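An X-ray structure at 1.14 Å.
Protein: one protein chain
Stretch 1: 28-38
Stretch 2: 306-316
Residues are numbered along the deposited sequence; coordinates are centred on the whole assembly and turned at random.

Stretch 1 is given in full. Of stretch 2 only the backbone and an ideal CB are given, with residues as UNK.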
# COMPACT_ATOMS: atom_id res chain seq x y z
N PHE A 28 12.53 23.62 8.69
CA PHE A 28 12.27 24.07 10.05
C PHE A 28 13.62 24.15 10.77
O PHE A 28 14.40 23.20 10.75
CB PHE A 28 11.31 23.11 10.74
CG PHE A 28 9.88 23.16 10.17
CD1 PHE A 28 9.14 24.33 10.27
CD2 PHE A 28 9.33 22.06 9.55
CE1 PHE A 28 7.85 24.44 9.74
CE2 PHE A 28 8.04 22.14 9.08
CZ PHE A 28 7.27 23.32 9.18
N ASN A 29 13.90 25.31 11.36
CA ASN A 29 15.19 25.63 11.97
C ASN A 29 16.30 25.31 10.99
O ASN A 29 17.43 24.97 11.41
CB ASN A 29 15.38 24.91 13.30
CG ASN A 29 14.52 25.48 14.41
OD1 ASN A 29 13.71 26.37 14.18
ND2 ASN A 29 14.71 24.98 15.62
N GLY A 30 16.08 25.44 9.69
CA GLY A 30 17.14 25.26 8.73
C GLY A 30 17.64 23.84 8.60
O GLY A 30 18.76 23.61 8.17
N GLN A 31 16.79 22.84 8.92
CA GLN A 31 17.26 21.45 8.81
C GLN A 31 16.11 20.58 8.29
O GLN A 31 14.93 20.94 8.47
CB GLN A 31 17.75 20.92 10.16
CG GLN A 31 16.72 21.07 11.32
CD GLN A 31 17.24 20.33 12.55
OE1 GLN A 31 18.09 20.86 13.28
NE2 GLN A 31 16.73 19.13 12.77
N VAL A 32 16.47 19.43 7.70
CA VAL A 32 15.52 18.42 7.25
C VAL A 32 16.09 17.06 7.68
O VAL A 32 17.23 16.80 7.26
CB VAL A 32 15.25 18.40 5.77
CG1 VAL A 32 14.17 17.35 5.47
CG2 VAL A 32 14.78 19.81 5.29
N PRO A 33 15.43 16.21 8.46
CA PRO A 33 14.16 16.44 9.15
C PRO A 33 14.22 17.68 10.08
O PRO A 33 15.32 18.13 10.48
CB PRO A 33 14.07 15.22 10.06
CG PRO A 33 14.89 14.13 9.40
CD PRO A 33 16.01 14.87 8.72
N GLY A 34 13.07 18.25 10.32
CA GLY A 34 12.95 19.34 11.27
C GLY A 34 13.36 18.85 12.67
O GLY A 34 13.57 17.66 12.94
N PRO A 35 13.47 19.80 13.61
CA PRO A 35 13.83 19.48 15.00
C PRO A 35 12.89 18.46 15.62
O PRO A 35 11.68 18.39 15.37
CB PRO A 35 13.71 20.83 15.72
CG PRO A 35 13.93 21.81 14.61
CD PRO A 35 13.21 21.26 13.40
N LEU A 36 13.50 17.61 16.46
CA LEU A 36 12.71 16.71 17.26
C LEU A 36 12.02 17.48 18.38
O LEU A 36 12.66 18.22 19.14
CB LEU A 36 13.64 15.66 17.92
CG LEU A 36 13.03 14.82 19.06
CD1 LEU A 36 11.92 13.88 18.56
CD2 LEU A 36 14.15 13.97 19.70
N ILE A 37 10.72 17.28 18.56
CA ILE A 37 9.98 17.81 19.72
C ILE A 37 9.57 16.59 20.53
O ILE A 37 8.92 15.68 20.01
CB ILE A 37 8.78 18.68 19.27
CG1 ILE A 37 9.21 19.85 18.43
CG2 ILE A 37 7.98 19.07 20.52
CD1 ILE A 37 8.03 20.63 17.80
N HIS A 38 9.98 16.55 21.77
CA HIS A 38 9.78 15.38 22.63
C HIS A 38 9.16 15.89 23.92
O HIS A 38 9.79 16.65 24.66
CB HIS A 38 11.13 14.67 22.85
CG HIS A 38 11.00 13.33 23.48
ND1 HIS A 38 12.09 12.59 23.90
CD2 HIS A 38 9.92 12.52 23.74
CE1 HIS A 38 11.66 11.42 24.38
NE2 HIS A 38 10.38 11.35 24.32
N UNK A 306 11.98 18.36 25.39
CA UNK A 306 12.36 19.62 24.79
C UNK A 306 12.36 19.55 23.28
O UNK A 306 11.77 18.62 22.69
CB UNK A 306 13.74 20.05 25.29
N UNK A 307 13.02 20.51 22.65
CA UNK A 307 13.12 20.59 21.19
C UNK A 307 14.61 20.52 20.83
O UNK A 307 15.46 21.25 21.41
CB UNK A 307 12.47 21.87 20.65
N UNK A 308 14.98 19.64 19.91
CA UNK A 308 16.36 19.33 19.62
C UNK A 308 16.65 19.49 18.14
O UNK A 308 16.07 18.81 17.29
CB UNK A 308 16.70 17.91 20.08
N UNK A 309 17.57 20.41 17.85
CA UNK A 309 18.15 20.52 16.51
C UNK A 309 19.22 19.44 16.31
O UNK A 309 19.67 18.81 17.28
CB UNK A 309 18.75 21.91 16.29
N UNK A 310 19.61 19.23 15.07
CA UNK A 310 20.69 18.31 14.83
C UNK A 310 21.49 18.82 13.63
O UNK A 310 20.95 18.98 12.51
CB UNK A 310 20.17 16.89 14.60
N UNK A 311 22.79 19.07 13.86
CA UNK A 311 23.56 19.67 12.77
C UNK A 311 23.78 18.71 11.63
O UNK A 311 24.01 19.17 10.52
CB UNK A 311 24.91 20.17 13.28
N UNK A 312 23.65 17.39 11.79
CA UNK A 312 23.78 16.48 10.63
C UNK A 312 22.64 16.67 9.66
O UNK A 312 22.73 16.19 8.53
CB UNK A 312 23.83 15.02 11.08
N UNK A 313 21.56 17.34 10.08
CA UNK A 313 20.40 17.56 9.20
C UNK A 313 20.36 18.98 8.67
O UNK A 313 19.44 19.32 7.90
CB UNK A 313 19.10 17.25 9.94
N UNK A 314 21.29 19.85 9.06
CA UNK A 314 21.24 21.25 8.64
C UNK A 314 21.66 21.50 7.19
O UNK A 314 22.59 20.84 6.70
CB UNK A 314 22.13 22.08 9.56
N UNK A 315 20.95 22.44 6.53
CA UNK A 315 21.35 22.80 5.16
C UNK A 315 22.13 24.11 5.20
O UNK A 315 22.39 24.73 6.24
CB UNK A 315 20.13 22.93 4.24
N UNK A 316 22.50 24.53 3.99
CA UNK A 316 23.33 25.70 3.78
C UNK A 316 22.44 26.88 3.36
O UNK A 316 21.60 26.76 2.44
CB UNK A 316 24.41 25.42 2.73

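Position 306 pairs with His 38 at the end of an antiparallel ladder, its N and O free to bond the backbone there. Its phi of 146° favours glycine. Gly 306 N gives a hydrogen bond to His 38 O (2.9 Å), and its O accepts one from His 38 N.

At 307, a non-hydrogen-bonded pair with Ile 37, the ideal CB lies 4.4 Å from Ile 37 CG1. Such apolar surroundings suit a branched aliphatic or a long flexible chain. Met 307 takes the second course: CG packs on Pro 35 CB at 3.7 Å, while chi3 near -83° brings CE to 3.3 Å from Ile 37 CG1.

Position 308 turns to the other face, the one that carries Leu 36. A large apolar group, aliphatic or aromatic, could cover that leucine. Phe 308 sets CD2 4.2 Å from Leu 36 CD2, and its N bonds to Leu 36 O at 2.8 Å.

Beyond the strand, CA-to-CB points sideways at 309, and the ideal CB of 309 is a tight 3.3 Å from Gln 31 OE1. Asn 29 ND2, 5.1 Å from that CB, is a donor, so a short acceptor such as Asp or Asn fits. Asp 309 OD1 receives a nearly straight hydrogen bond from Asn 29 ND2 (2.9 Å, 173°).

At 310 CB leaves sideways, 4.5 Å from Gln 31 NE2, and the amide N faces Gln 31 OE1, so many side chains would serve. His 310 N donates to Gln 31 OE1 (2.9 Å); its imidazole bonds elsewhere in the structure.

Positions 311 and 312 have nothing of stretch 1 near their ideal CBs, which leaves the choice loose; they are Asp 311 and Gly 312.

Position 313 points toward stretch 1, its CB 3.9 Å from Gln 31 CB and the ring of Pro 33 beyond. An apolar group, flat or aliphatic, would pack. Phe 313 lays a ring face under Pro 33 CD, 3.6 Å from the ring centroid, while its O accepts from Val 32 N at 3.0 Å.

At 314, bridged to Gln 31, CB leaves sideways, and a long polar chain could reach toward Asn 29 O. Lys 314 does so through water 1, which its NZ holds at 2.7 Å and which donates to Asn 29 O and Gln 31 OE1.

At 315 a CB would point sideways, 4.2 Å from Gly 30 O, so most residues could sit there while the amide meets that oxygen. Gly 315 N donates to Gly 30 O at 3.0 Å. Position 316 points away, unconstrained; it is Glu 316.

Stretch 2 306-316: GMFDHDGFKGE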
# COMPACT_ATOMS: atom_id res chain seq x y z
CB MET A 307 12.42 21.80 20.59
CG MET A 307 12.77 21.95 19.09
SD MET A 307 12.00 23.49 18.43
CE MET A 307 10.39 22.89 18.11
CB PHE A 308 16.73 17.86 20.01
CG PHE A 308 16.50 17.60 21.47
CD1 PHE A 308 17.59 17.66 22.34
CD2 PHE A 308 15.23 17.31 21.95
CE1 PHE A 308 17.42 17.44 23.69
CE2 PHE A 308 15.08 17.14 23.32
CZ PHE A 308 16.17 17.18 24.18
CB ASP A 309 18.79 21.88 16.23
CG ASP A 309 17.83 23.05 16.12
OD1 ASP A 309 16.62 22.89 16.27
OD2 ASP A 309 18.34 24.20 15.92
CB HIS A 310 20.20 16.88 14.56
CG HIS A 310 21.34 15.95 14.21
ND1 HIS A 310 22.52 15.96 14.94
CD2 HIS A 310 21.41 15.01 13.25
CE1 HIS A 310 23.31 15.02 14.39
NE2 HIS A 310 22.67 14.45 13.37
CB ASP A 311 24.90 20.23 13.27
CG ASP A 311 25.76 19.27 14.05
OD1 ASP A 311 25.57 18.04 13.92
OD2 ASP A 311 26.59 19.76 14.87
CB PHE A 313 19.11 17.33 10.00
CG PHE A 313 18.96 15.90 10.52
CD1 PHE A 313 19.53 14.83 9.90
CD2 PHE A 313 18.16 15.70 11.64
CE1 PHE A 313 19.28 13.56 10.41
CE2 PHE A 313 17.92 14.42 12.15
CZ PHE A 313 18.48 13.32 11.50
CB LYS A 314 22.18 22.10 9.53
CG LYS A 314 21.55 22.30 10.92
CD LYS A 314 22.65 22.96 11.75
CE LYS A 314 22.31 23.25 13.17
NZ LYS A 314 21.44 24.43 13.14
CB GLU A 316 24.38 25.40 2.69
CG GLU A 316 25.37 24.32 3.08
CD GLU A 316 26.42 24.05 1.99
OE1 GLU A 316 26.36 24.66 0.89
OE2 GLU A 316 27.30 23.21 2.28
O HOH W 1 19.00 23.27 12.84
O HOH W 2 21.05 25.25 8.37
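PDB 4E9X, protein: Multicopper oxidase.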